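Local coordinates for beta-lactamase-related domain-containing protein (Bacteroides dorei DSM 17855, PDB 5TGF) that probably acts as a serine hydrolase of the beta-lactamase family, with a natural substrate not yet known, and also binds calcium, at residues A[270-275]-A[281-286]; A[251-254]-A[258-261]; A[216-221]-A[294-299]; A[60-65]-A[211-216]. All coordinates share one frame; numbering follows the deposited sequence. Where two conformers were deposited one is given.

Overall arrangement
Read from the N terminus, the chain first closes a long loop at contact 4, where helix 60-74 meets helix 207-218. Contact 3 opens on the end of that second helix, sharing Met216 with contact 4, and closes far downstream at strand 293-297. Two short-range contacts nest inside this second loop, one after the other: contact 2, at the end of helix 252-257, and contact 1, the bulged hairpin of strands 270-274 and 281-285. None of the loops cross. Contacts 1 and 3 share the six-stranded antiparallel sheet through neighbouring strands, contact 2 touches the hairpin at the sheet edge, and Trp62 of contact 4 touches both contact 1 and contact 3.

Contact 1 (A[270-275]-A[281-286]); sequences WRELVD and AYQISS
Glu272 sets CG opposite its own carbonyl carbon (chi1 -67°) and then runs extended, which carries the carboxylate across to Gln283 and Ser285; Ser285 answers with OG lodged between its backbone N and carbonyl carbon (chi1 76°). The two oxygens of the acid are used differently. Glu272 OE1 is met almost end-on by Gln283 NE2 at 2.9 Å, with the amide and carboxylate planes 59° apart. Ser285 OG gives its hydrogen to Glu272 OE2 at 2.6 Å, arriving from above the carboxylate plane. The antiparallel hairpin carries two bulges, and Glu272 belongs to the first. Glu272 and Leu273 both face Gln283 in this classic beta bulge, where Leu273 N bonds Gln283 O at 3.3 Å. Tyr282 and Gln283 both face Leu273 in the other, where Tyr282 N bonds Leu273 O at 2.9 Å. Beyond the bulges the pairing is regular, with Trp270 N bonded to Ser285 O at 2.8 Å. Leu273 CB forms a CH-pi contact over the Tyr282 face, 3.8 Å from the ring centroid, while its CD1 rests on Gln283 CB. Tyr293 OH is a second partner of OE1, and Tyr252 OH, from helix 252-257, of OE2. With four hydrogen-bonding partners around it, the buried carboxylate of Glu272 is probably stabilised as the anion.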
loop_
_atom_site.group_PDB
_atom_site.type_symbol
_atom_site.label_atom_id
_atom_site.label_comp_id
_atom_site.label_asym_id
_atom_site.label_seq_id
_atom_site.Cartn_x
_atom_site.Cartn_y
_atom_site.Cartn_z
ATOM N N TRP A 270 0.008 3.544 5.413
ATOM C CA TRP A 270 0.099 4.764 6.210
ATOM C C TRP A 270 -0.931 4.751 7.323
ATOM O O TRP A 270 -2.120 4.383 7.120
ATOM C CB TRP A 270 -0.146 6.032 5.350
ATOM C CG TRP A 270 0.844 6.258 4.227
ATOM C CD1 TRP A 270 0.746 5.812 2.927
ATOM C CD2 TRP A 270 2.045 7.022 4.288
ATOM N NE1 TRP A 270 1.855 6.182 2.220
ATOM C CE2 TRP A 270 2.663 6.933 3.031
ATOM C CE3 TRP A 270 2.722 7.689 5.330
ATOM C CZ2 TRP A 270 3.900 7.513 2.765
ATOM C CZ3 TRP A 270 3.951 8.299 5.042
ATOM C CH2 TRP A 270 4.519 8.209 3.791
ATOM N N ARG A 271 -0.478 5.178 8.491
ATOM C CA ARG A 271 -1.315 5.500 9.629
ATOM C C ARG A 271 -1.713 6.970 9.591
ATOM O O ARG A 271 -0.985 7.833 10.045
ATOM C CB ARG A 271 -0.574 5.130 10.914
ATOM C CG ARG A 271 -0.272 3.629 11.028
ATOM C CD ARG A 271 0.630 3.224 12.199
ATOM N NE ARG A 271 0.542 4.098 13.377
ATOM C CZ ARG A 271 -0.034 3.826 14.541
ATOM N NH1 ARG A 271 -0.731 2.721 14.761
ATOM N NH2 ARG A 271 0.042 4.728 15.480
ATOM N N GLU A 272 -2.790 7.275 8.869
ATOM C CA GLU A 272 -3.125 8.671 8.559
ATOM C C GLU A 272 -3.694 9.401 9.791
ATOM O O GLU A 272 -3.352 10.551 10.032
ATOM C CB GLU A 272 -4.147 8.776 7.429
ATOM C CG GLU A 272 -3.622 8.325 6.077
ATOM C CD GLU A 272 -4.588 8.639 4.937
ATOM O OE1 GLU A 272 -5.803 8.704 5.167
ATOM O OE2 GLU A 272 -4.125 8.727 3.796
ATOM N N LEU A 273 -4.579 8.751 10.544
ATOM C CA LEU A 273 -5.136 9.371 11.757
ATOM C C LEU A 273 -4.938 8.406 12.925
ATOM O O LEU A 273 -5.290 7.196 12.838
ATOM C CB LEU A 273 -6.628 9.665 11.584
ATOM C CG LEU A 273 -7.048 10.491 10.386
ATOM C CD1 LEU A 273 -8.581 10.555 10.274
ATOM C CD2 LEU A 273 -6.448 11.880 10.516
ATOM N N VAL A 274 -4.478 8.968 14.049
ATOM C CA VAL A 274 -4.089 8.158 15.192
ATOM C C VAL A 274 -4.664 8.742 16.469
ATOM O O VAL A 274 -4.763 9.967 16.622
ATOM C CB VAL A 274 -2.543 8.058 15.265
ATOM C CG1 VAL A 274 -2.084 7.356 16.515
ATOM C CG2 VAL A 274 -2.001 7.276 14.071
ATOM N N ASP A 275 -5.138 7.854 17.336
ATOM C CA ASP A 275 -5.566 8.255 18.691
ATOM C C ASP A 275 -4.340 8.243 19.636
ATOM O O ASP A 275 -3.792 7.177 19.921
ATOM C CB ASP A 275 -6.655 7.309 19.190
ATOM C CG ASP A 275 -7.094 7.617 20.622
ATOM O OD1 ASP A 275 -7.624 8.712 20.850
ATOM O OD2 ASP A 275 -6.839 6.780 21.523
ATOM N N ALA A 281 -4.261 3.463 15.294
ATOM C CA ALA A 281 -4.602 4.192 14.076
ATOM C C ALA A 281 -6.051 3.842 13.707
ATOM O O ALA A 281 -6.454 2.676 13.726
ATOM C CB ALA A 281 -3.649 3.804 12.947
ATOM N N TYR A 282 -6.842 4.858 13.448
ATOM C CA TYR A 282 -8.235 4.658 13.068
ATOM C C TYR A 282 -8.530 5.076 11.634
ATOM O O TYR A 282 -9.609 4.789 11.102
ATOM C CB TYR A 282 -9.159 5.365 14.077
ATOM C CG TYR A 282 -9.100 6.865 14.127
ATOM C CD1 TYR A 282 -9.812 7.642 13.230
ATOM C CD2 TYR A 282 -8.376 7.516 15.118
ATOM C CE1 TYR A 282 -9.771 9.023 13.277
ATOM C CE2 TYR A 282 -8.319 8.906 15.171
ATOM C CZ TYR A 282 -9.045 9.647 14.256
ATOM O OH TYR A 282 -9.017 11.005 14.280
ATOM N N GLN A 283 -7.562 5.673 10.970
ATOM C CA GLN A 283 -7.615 5.773 9.494
ATOM C C GLN A 283 -6.283 5.318 8.909
ATOM O O GLN A 283 -5.211 5.805 9.307
ATOM C CB GLN A 283 -7.962 7.183 9.040
ATOM C CG GLN A 283 -8.298 7.255 7.542
ATOM C CD GLN A 283 -8.950 8.567 7.131
ATOM O OE1 GLN A 283 -10.158 8.718 7.259
ATOM N NE2 GLN A 283 -8.150 9.517 6.634
ATOM N N ILE A 284 -6.365 4.342 8.027
ATOM C CA ILE A 284 -5.218 3.731 7.379
ATOM C C ILE A 284 -5.444 3.759 5.835
ATOM O O ILE A 284 -6.574 3.624 5.329
ATOM C CB ILE A 284 -5.086 2.269 7.865
ATOM C CG1 ILE A 284 -4.714 2.231 9.364
ATOM C CG2 ILE A 284 -4.028 1.501 7.071
ATOM C CD1 ILE A 284 -5.166 0.966 10.026
ATOM N N SER A 285 -4.355 3.952 5.092
ATOM C CA SER A 285 -4.425 4.055 3.646
ATOM C C SER A 285 -3.148 3.595 2.981
ATOM O O SER A 285 -2.119 3.359 3.641
ATOM C CB SER A 285 -4.669 5.505 3.263
ATOM O OG SER A 285 -3.436 6.202 3.414
ATOM N N SER A 286 -3.215 3.452 1.650
ATOM C CA SER A 286 -2.031 3.195 0.816
ATOM C C SER A 286 -2.153 3.933 -0.554
ATOM O O SER A 286 -2.369 3.303 -1.593
ATOM C CB SER A 286 -1.836 1.698 0.626
ATOM O OG SER A 286 -0.504 1.390 0.188
#

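Contact 2 (A[251-254]-A[258-261]); sequences EYVE and GQHH
Glu254, in the first turn of the short helix 252-257, reaches along the returning chain at Gln259 and His260, and its side chain can be followed atom by atom. CB lies 3.7 Å from Gln259 O, just beyond the backbone, where Glu254 CA makes a closer CA-H...O contact with the same Gln259 O at 3.3 Å. CG stands opposite the backbone N (chi1 174°), which directs it to the imidazole of His260, 3.9 Å from its ND1. Past CG the chain stays extended, and the carboxylate and imidazole planes end 50° apart. At the tip, OE1 receives a weak hydrogen bond from Gly250 N; it stays 4.6 Å from His260 ND1, so any electrostatic attraction would act without a direct bond and would depend on the histidine's charge.

Beneath this outer layer the helix ends at Leu257, and Gly258, the first residue beyond it, leaves helical geometry with a positive phi of 72° and gives its N-H to Glu254 O at 2.9 Å, while Gln259 N makes a long, weak bond to Val253 O. Val253 packs on the inner side, its CG1 touching His261 CE1 at 3.6 Å and also Gln259 CB. His261 NE2 hydrogen-bonds Arg271 O, and Gln259 rests on Leu273. The end of helix 252-257 and the loop that follows it thus lie against the edge strand 270-274 of the main sheet, with Val253 reaching Trp270 and Ile264.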
loop_
_atom_site.group_PDB
_atom_site.type_symbol
_atom_site.label_atom_id
_atom_site.label_comp_id
_atom_site.label_asym_id
_atom_site.label_seq_id
_atom_site.Cartn_x
_atom_site.Cartn_y
_atom_site.Cartn_z
ATOM N N GLU A 251 6.610 14.755 5.267
ATOM C CA GLU A 251 6.210 13.467 4.684
ATOM C C GLU A 251 4.685 13.496 4.468
ATOM O O GLU A 251 3.991 14.417 4.918
ATOM C CB GLU A 251 6.629 12.307 5.594
ATOM C CG GLU A 251 8.115 12.251 5.915
ATOM C CD GLU A 251 9.004 11.833 4.744
ATOM O OE1 GLU A 251 8.523 11.337 3.709
ATOM O OE2 GLU A 251 10.229 12.063 4.845
ATOM N N TYR A 252 4.187 12.478 3.784
ATOM C CA TYR A 252 2.806 12.463 3.297
ATOM C C TYR A 252 1.747 12.755 4.351
ATOM O O TYR A 252 0.838 13.535 4.099
ATOM C CB TYR A 252 2.513 11.138 2.584
ATOM C CG TYR A 252 1.045 10.922 2.327
ATOM C CD1 TYR A 252 0.397 11.439 1.202
ATOM C CD2 TYR A 252 0.317 10.197 3.215
ATOM C CE1 TYR A 252 -0.954 11.203 1.020
ATOM C CE2 TYR A 252 -1.011 9.946 3.020
ATOM C CZ TYR A 252 -1.650 10.493 1.955
ATOM O OH TYR A 252 -3.025 10.280 1.916
ATOM N N VAL A 253 1.841 12.152 5.530
ATOM C CA VAL A 253 0.779 12.357 6.526
ATOM C C VAL A 253 0.706 13.842 6.991
ATOM O O VAL A 253 -0.408 14.424 7.112
ATOM C CB VAL A 253 0.915 11.366 7.694
ATOM C CG1 VAL A 253 0.097 11.788 8.887
ATOM C CG2 VAL A 253 0.555 9.953 7.250
ATOM N N GLU A 254 1.863 14.446 7.225
ATOM C CA GLU A 254 1.920 15.858 7.643
ATOM C C GLU A 254 1.492 16.789 6.503
ATOM O O GLU A 254 0.632 17.649 6.694
ATOM C CB GLU A 254 3.333 16.276 8.141
ATOM C CG GLU A 254 3.456 17.795 8.453
ATOM C CD GLU A 254 4.921 18.287 8.620
ATOM O OE1 GLU A 254 5.718 17.545 9.223
ATOM O OE2 GLU A 254 5.312 19.390 8.109
ATOM N N GLY A 258 -2.150 17.118 7.475
ATOM C CA GLY A 258 -1.904 18.041 8.610
ATOM C C GLY A 258 -1.735 17.392 9.962
ATOM O O GLY A 258 -1.913 18.050 10.998
ATOM N N GLN A 259 -1.443 16.100 9.999
ATOM C CA GLN A 259 -1.292 15.408 11.271
ATOM C C GLN A 259 0.196 15.319 11.596
ATOM O O GLN A 259 1.026 15.035 10.695
ATOM C CB GLN A 259 -1.894 14.014 11.199
ATOM C CG GLN A 259 -3.318 13.958 10.666
ATOM C CD GLN A 259 -4.323 14.700 11.559
ATOM O OE1 GLN A 259 -4.633 14.257 12.651
ATOM N NE2 GLN A 259 -4.797 15.832 11.098
ATOM N N HIS A 260 0.542 15.442 12.877
ATOM C CA HIS A 260 1.970 15.586 13.249
ATOM C C HIS A 260 2.557 14.470 14.118
ATOM O O HIS A 260 3.698 14.582 14.607
ATOM C CB HIS A 260 2.189 16.946 13.960
ATOM C CG HIS A 260 1.652 18.118 13.204
ATOM N ND1 HIS A 260 2.283 18.635 12.094
ATOM C CD2 HIS A 260 0.576 18.907 13.425
ATOM C CE1 HIS A 260 1.581 19.642 11.619
ATOM N NE2 HIS A 260 0.553 19.844 12.423
ATOM N N HIS A 261 1.815 13.385 14.315
ATOM C CA HIS A 261 2.354 12.222 14.980
ATOM C C HIS A 261 3.556 11.664 14.204
ATOM O O HIS A 261 3.672 11.859 12.983
ATOM C CB HIS A 261 1.286 11.141 15.205
ATOM C CG HIS A 261 0.609 10.675 13.956
ATOM N ND1 HIS A 261 -0.330 11.434 13.295
ATOM C CD2 HIS A 261 0.711 9.513 13.264
ATOM C CE1 HIS A 261 -0.770 10.770 12.241
ATOM N NE2 HIS A 261 -0.140 9.606 12.189
#

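Contact 3 (A[216-221]-A[294-299]); sequences MIYHNG and PWINKR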
loop_
_atom_site.group_PDB
_atom_site.type_symbol
_atom_site.label_atom_id
_atom_site.label_comp_id
_atom_site.label_asym_id
_atom_site.label_seq_id
_atom_site.Cartn_x
_atom_site.Cartn_y
_atom_site.Cartn_z
HETATM N N MSE A 216 -11.763 -7.825 3.534
HETATM C CA MSE A 216 -10.969 -8.751 4.325
HETATM C C MSE A 216 -10.215 -8.058 5.425
HETATM O O MSE A 216 -10.209 -8.524 6.566
HETATM C CB MSE A 216 -10.043 -9.562 3.412
HETATM C CG MSE A 216 -9.278 -10.653 4.178
HETATM SE SE MSE A 216 -7.518 -10.017 4.804
HETATM C CE MSE A 216 -6.644 -9.695 3.063
ATOM N N ILE A 217 -9.496 -6.975 5.102
ATOM C CA ILE A 217 -8.732 -6.264 6.104
ATOM C C ILE A 217 -9.655 -5.670 7.172
ATOM O O ILE A 217 -9.322 -5.687 8.366
ATOM C CB ILE A 217 -7.871 -5.130 5.442
ATOM C CG1 ILE A 217 -6.792 -5.752 4.553
ATOM C CG2 ILE A 217 -7.193 -4.268 6.469
ATOM C CD1 ILE A 217 -5.708 -6.525 5.281
ATOM N N TYR A 218 -10.761 -5.092 6.728
ATOM C CA TYR A 218 -11.744 -4.458 7.611
ATOM C C TYR A 218 -12.310 -5.460 8.627
ATOM O O TYR A 218 -12.634 -5.086 9.753
ATOM C CB TYR A 218 -12.892 -3.839 6.803
ATOM C CG TYR A 218 -13.883 -3.109 7.703
ATOM C CD1 TYR A 218 -13.611 -1.824 8.153
ATOM C CD2 TYR A 218 -15.084 -3.705 8.104
ATOM C CE1 TYR A 218 -14.475 -1.153 9.013
ATOM C CE2 TYR A 218 -15.977 -3.025 8.930
ATOM C CZ TYR A 218 -15.640 -1.747 9.388
ATOM O OH TYR A 218 -16.478 -1.016 10.188
ATOM N N HIS A 219 -12.448 -6.709 8.225
ATOM C CA HIS A 219 -12.871 -7.768 9.125
ATOM C C HIS A 219 -11.707 -8.515 9.793
ATOM O O HIS A 219 -11.823 -9.707 10.153
ATOM C CB HIS A 219 -13.805 -8.708 8.379
ATOM C CG HIS A 219 -15.103 -8.074 8.002
ATOM N ND1 HIS A 219 -16.061 -7.741 8.930
ATOM C CD2 HIS A 219 -15.587 -7.670 6.806
ATOM C CE1 HIS A 219 -17.086 -7.173 8.323
ATOM N NE2 HIS A 219 -16.827 -7.123 7.032
ATOM N N ASN A 220 -10.592 -7.804 10.013
ATOM C CA ASN A 220 -9.484 -8.337 10.799
ATOM C C ASN A 220 -8.984 -9.665 10.225
ATOM O O ASN A 220 -8.578 -10.561 10.967
ATOM C CB ASN A 220 -9.908 -8.493 12.269
ATOM C CG ASN A 220 -8.768 -8.245 13.240
ATOM O OD1 ASN A 220 -7.867 -7.446 12.985
ATOM N ND2 ASN A 220 -8.825 -8.900 14.383
ATOM N N GLY A 221 -9.023 -9.779 8.898
ATOM C CA GLY A 221 -8.442 -10.919 8.202
ATOM C C GLY A 221 -9.380 -12.060 7.887
ATOM O O GLY A 221 -8.956 -13.032 7.256
ATOM N N PRO A 294 -7.002 3.860 -1.550
ATOM C CA PRO A 294 -7.736 2.990 -0.684
ATOM C C PRO A 294 -7.640 3.410 0.783
ATOM O O PRO A 294 -6.561 3.789 1.255
ATOM C CB PRO A 294 -7.044 1.654 -0.914
ATOM C CG PRO A 294 -5.594 2.028 -1.139
ATOM C CD PRO A 294 -5.592 3.431 -1.674
ATOM N N TRP A 295 -8.732 3.298 1.527
ATOM C CA TRP A 295 -8.663 3.594 2.947
ATOM C C TRP A 295 -9.658 2.833 3.784
ATOM O O TRP A 295 -10.709 2.370 3.285
ATOM C CB TRP A 295 -8.823 5.086 3.183
ATOM C CG TRP A 295 -10.235 5.576 3.224
ATOM C CD1 TRP A 295 -10.928 5.955 4.341
ATOM C CD2 TRP A 295 -11.093 5.858 2.109
ATOM N NE1 TRP A 295 -12.203 6.358 3.992
ATOM C CE2 TRP A 295 -12.309 6.374 2.632
ATOM C CE3 TRP A 295 -10.954 5.740 0.716
ATOM C CZ2 TRP A 295 -13.408 6.723 1.812
ATOM C CZ3 TRP A 295 -12.042 6.084 -0.105
ATOM C CH2 TRP A 295 -13.241 6.602 0.452
ATOM N N ILE A 296 -9.356 2.792 5.072
ATOM C CA ILE A 296 -10.295 2.338 6.083
ATOM C C ILE A 296 -10.347 3.424 7.162
ATOM O O ILE A 296 -9.297 3.938 7.595
ATOM C CB ILE A 296 -9.833 1.025 6.695
ATOM C CG1 ILE A 296 -9.945 -0.116 5.684
ATOM C CG2 ILE A 296 -10.596 0.705 7.963
ATOM C CD1 ILE A 296 -9.363 -1.412 6.216
ATOM N N ASN A 297 -11.561 3.782 7.596
ATOM C CA ASN A 297 -11.756 4.617 8.786
ATOM C C ASN A 297 -12.594 3.840 9.804
ATOM O O ASN A 297 -13.815 3.611 9.603
ATOM C CB ASN A 297 -12.399 5.955 8.432
ATOM C CG ASN A 297 -12.475 6.904 9.641
ATOM O OD1 ASN A 297 -13.029 6.558 10.687
ATOM N ND2 ASN A 297 -11.868 8.067 9.517
ATOM N N LYS A 298 -11.934 3.377 10.855
ATOM C CA LYS A 298 -12.610 2.514 11.827
ATOM C C LYS A 298 -13.684 3.241 12.637
ATOM O O LYS A 298 -14.612 2.619 13.090
ATOM C CB LYS A 298 -11.613 1.847 12.760
ATOM C CG LYS A 298 -10.640 0.928 12.032
ATOM C CD LYS A 298 -9.698 0.267 13.012
ATOM C CE LYS A 298 -8.440 -0.212 12.308
ATOM N NZ LYS A 298 -7.696 -1.172 13.145
ATOM N N ARG A 299 -13.517 4.535 12.860
ATOM C CA ARG A 299 -14.499 5.307 13.584
ATOM C C ARG A 299 -15.774 5.513 12.780
ATOM O O ARG A 299 -16.854 5.383 13.344
ATOM C CB ARG A 299 -13.920 6.649 13.985
ATOM C CG ARG A 299 -12.910 6.498 15.109
ATOM C CD ARG A 299 -12.790 7.793 15.876
ATOM N NE ARG A 299 -11.761 7.688 16.903
ATOM C CZ ARG A 299 -11.179 8.736 17.463
ATOM N NH1 ARG A 299 -11.536 9.968 17.087
ATOM N NH2 ARG A 299 -10.251 8.544 18.399
#
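The packing of a helix on an antiparallel sheet, basic to the beta-lactamase fold, is seen here on a small scale as Ile217 and Tyr218, at the end of helix 207-218, settle on Ile296 of strand 293-297. Ile296 is the single residue of its strand to meet them, and its two branches divide the work. CG1 lies opposite the carbonyl carbon (chi1 -70°) and the chain then extends, so that CD1 reaches the helix and touches Ile217 CG2 at 3.6 Å, the two side chains crossing at about a right angle. On the other branch, Ile296 CG2 meets the Tyr218 ring at its edge, close to the ring plane, 3.9 Å from Tyr218 CD1. No hydrogen bond spans the contact; it is wholly apolar. Around it, Tyr303 of strand 302-307 touches both Ile296 and the Tyr218 ring, while Trp295 and Asn297, alternating with Ile296 along the strand, pack on helix 328-337.

The helix ends immediately after these contacts in a Schellman motif. Asn220, with positive phi, is the C-prime residue: Gly221 N bonds Met216 O at 2.9 Å and Asn220 N bonds Ile217 O at 3.0 Å. His219, whose NE2 is hydrogen-bonded to Asp37, folds back on the tyrosine, so that Tyr218 CD2 sits 3.9 Å above the imidazole plane, over its centre.

Contact 4 (A[60-65]-A[211-216]); sequences GKWVAA and IRFLKM
Phe213 is the main bump of this contact, and the hollow that takes it lies between Trp62 and Val63 of the facing helix. Its ring enters edge-first against the indole: the edge of Phe213 points at the face of the Trp62 five-membered ring, in a T-shaped pair with planes at 83°. The leading atom, Phe213 CE2, comes to 3.8 Å from Trp62 CG. Val63 closes the hollow on a second side, laying CG2 squarely over the middle of the phenyl face, 3.8 Å from the Phe213 centroid. The floor is backbone, with Phe213 CZ resting 3.7 Å from Val63 CA.

The two helical segments run 55° to one another, with axes 11.4 Å apart, a spacing bridged by these large side chains. Helix 60-74 also carries Lys61, whose NZ is hydrogen-bonded to Ser58 OG and Tyr147 OH; this is consistent with the SxxK motif of serine beta-lactamases and penicillin-binding proteins. Trp62, next along, turns instead to helix 207-218.

A smaller bump sits beside the phenylalanine. Leu214 lifts CD2 over the same indole face, above the six-membered ring, and approaches Trp62 CZ3 to 3.6 Å. Trp62 keeps CG opposite its backbone N (chi1 -158°), which stretches the indole across toward the second helix and spreads its face beneath both Phe213 and Leu214.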
loop_
_atom_site.group_PDB
_atom_site.type_symbol
_atom_site.label_atom_id
_atom_site.label_comp_id
_atom_site.label_asym_id
_atom_site.label_seq_id
_atom_site.Cartn_x
_atom_site.Cartn_y
_atom_site.Cartn_z
ATOM N N GLY A 60 -0.569 -0.910 -4.142
ATOM C CA GLY A 60 -0.156 -2.295 -3.940
ATOM C C GLY A 60 0.708 -2.606 -2.731
ATOM O O GLY A 60 0.823 -3.780 -2.374
ATOM N N LYS A 61 1.287 -1.598 -2.061
ATOM C CA LYS A 61 2.123 -1.870 -0.883
ATOM C C LYS A 61 1.307 -2.567 0.204
ATOM O O LYS A 61 1.802 -3.471 0.861
ATOM C CB LYS A 61 2.794 -0.603 -0.340
ATOM C CG LYS A 61 3.971 -0.116 -1.163
ATOM C CD LYS A 61 4.667 1.091 -0.518
ATOM C CE LYS A 61 5.928 1.517 -1.256
ATOM N NZ LYS A 61 5.705 2.149 -2.580
ATOM N N TRP A 62 0.062 -2.141 0.363
ATOM C CA TRP A 62 -0.849 -2.718 1.361
ATOM C C TRP A 62 -1.084 -4.188 1.058
ATOM O O TRP A 62 -1.022 -5.029 1.935
ATOM C CB TRP A 62 -2.166 -1.949 1.369
ATOM C CG TRP A 62 -2.990 -2.072 2.641
ATOM C CD1 TRP A 62 -2.836 -2.976 3.695
ATOM C CD2 TRP A 62 -4.077 -1.230 2.999
ATOM N NE1 TRP A 62 -3.756 -2.705 4.684
ATOM C CE2 TRP A 62 -4.545 -1.662 4.273
ATOM C CE3 TRP A 62 -4.697 -0.157 2.369
ATOM C CZ2 TRP A 62 -5.611 -1.042 4.921
ATOM C CZ3 TRP A 62 -5.717 0.491 3.025
ATOM C CH2 TRP A 62 -6.161 0.048 4.309
ATOM N N VAL A 63 -1.407 -4.472 -0.190
ATOM C CA VAL A 63 -1.629 -5.857 -0.660
ATOM C C VAL A 63 -0.355 -6.692 -0.545
ATOM O O VAL A 63 -0.393 -7.837 -0.114
ATOM C CB VAL A 63 -2.179 -5.887 -2.099
ATOM C CG1 VAL A 63 -2.409 -7.337 -2.551
ATOM C CG2 VAL A 63 -3.450 -5.051 -2.199
ATOM N N ALA A 64 0.792 -6.122 -0.886
ATOM C CA ALA A 64 2.046 -6.890 -0.799
ATOM C C ALA A 64 2.430 -7.232 0.636
ATOM O O ALA A 64 2.864 -8.360 0.937
ATOM C CB ALA A 64 3.162 -6.125 -1.489
ATOM N N ALA A 65 2.222 -6.292 1.554
ATOM C CA ALA A 65 2.403 -6.571 2.976
ATOM C C ALA A 65 1.462 -7.707 3.448
ATOM O O ALA A 65 1.863 -8.549 4.272
ATOM C CB ALA A 65 2.154 -5.314 3.793
ATOM N N ILE A 211 -11.660 -3.806 -3.586
ATOM C CA ILE A 211 -12.711 -3.746 -2.565
ATOM C C ILE A 211 -12.807 -5.079 -1.794
ATOM O O ILE A 211 -13.061 -5.070 -0.603
ATOM C CB ILE A 211 -14.064 -3.335 -3.218
ATOM C CG1 ILE A 211 -14.109 -1.808 -3.409
ATOM C CG2 ILE A 211 -15.268 -3.720 -2.363
ATOM C CD1 ILE A 211 -14.250 -1.010 -2.102
ATOM N N ARG A 212 -12.629 -6.213 -2.476
ATOM C CA ARG A 212 -12.614 -7.517 -1.780
ATOM C C ARG A 212 -11.492 -7.623 -0.777
ATOM O O ARG A 212 -11.689 -8.130 0.355
ATOM C CB ARG A 212 -12.545 -8.707 -2.760
ATOM C CG ARG A 212 -13.733 -8.810 -3.706
ATOM C CD ARG A 212 -13.399 -9.689 -4.900
ATOM N NE ARG A 212 -14.567 -9.856 -5.748
ATOM C CZ ARG A 212 -15.428 -10.855 -5.648
ATOM N NH1 ARG A 212 -15.225 -11.831 -4.794
ATOM N NH2 ARG A 212 -16.483 -10.881 -6.428
ATOM N N PHE A 213 -10.311 -7.140 -1.172
ATOM C CA PHE A 213 -9.160 -7.060 -0.289
ATOM C C PHE A 213 -9.430 -6.213 0.968
ATOM O O PHE A 213 -9.136 -6.652 2.074
ATOM C CB PHE A 213 -7.949 -6.455 -1.055
ATOM C CG PHE A 213 -6.758 -6.197 -0.179
ATOM C CD1 PHE A 213 -5.986 -7.240 0.287
ATOM C CD2 PHE A 213 -6.468 -4.907 0.270
ATOM C CE1 PHE A 213 -4.917 -7.015 1.144
ATOM C CE2 PHE A 213 -5.392 -4.664 1.131
ATOM C CZ PHE A 213 -4.613 -5.726 1.574
ATOM N N LEU A 214 -9.958 -5.006 0.771
ATOM C CA LEU A 214 -10.236 -4.074 1.879
ATOM C C LEU A 214 -11.300 -4.640 2.863
ATOM O O LEU A 214 -11.142 -4.537 4.082
ATOM C CB LEU A 214 -10.688 -2.723 1.337
ATOM C CG LEU A 214 -9.595 -1.808 0.761
ATOM C CD1 LEU A 214 -10.241 -0.603 0.107
ATOM C CD2 LEU A 214 -8.583 -1.404 1.814
ATOM N N LYS A 215 -12.307 -5.314 2.319
ATOM C CA LYS A 215 -13.314 -5.990 3.149
ATOM C C LYS A 215 -12.648 -7.000 4.082
ATOM O O LYS A 215 -12.933 -7.033 5.290
ATOM C CB LYS A 215 -14.356 -6.679 2.271
ATOM C CG LYS A 215 -15.520 -7.312 3.043
ATOM C CD LYS A 215 -16.460 -8.122 2.163
ATOM C CE LYS A 215 -17.595 -8.712 3.019
ATOM N NZ LYS A 215 -18.522 -9.552 2.218
HETATM N N MSE A 216 -11.763 -7.825 3.534
HETATM C CA MSE A 216 -10.969 -8.751 4.325
HETATM C C MSE A 216 -10.215 -8.058 5.425
HETATM O O MSE A 216 -10.209 -8.524 6.566
HETATM C CB MSE A 216 -10.043 -9.562 3.412
HETATM C CG MSE A 216 -9.278 -10.653 4.178
HETATM SE SE MSE A 216 -7.518 -10.017 4.804
HETATM C CE MSE A 216 -6.644 -9.695 3.063
#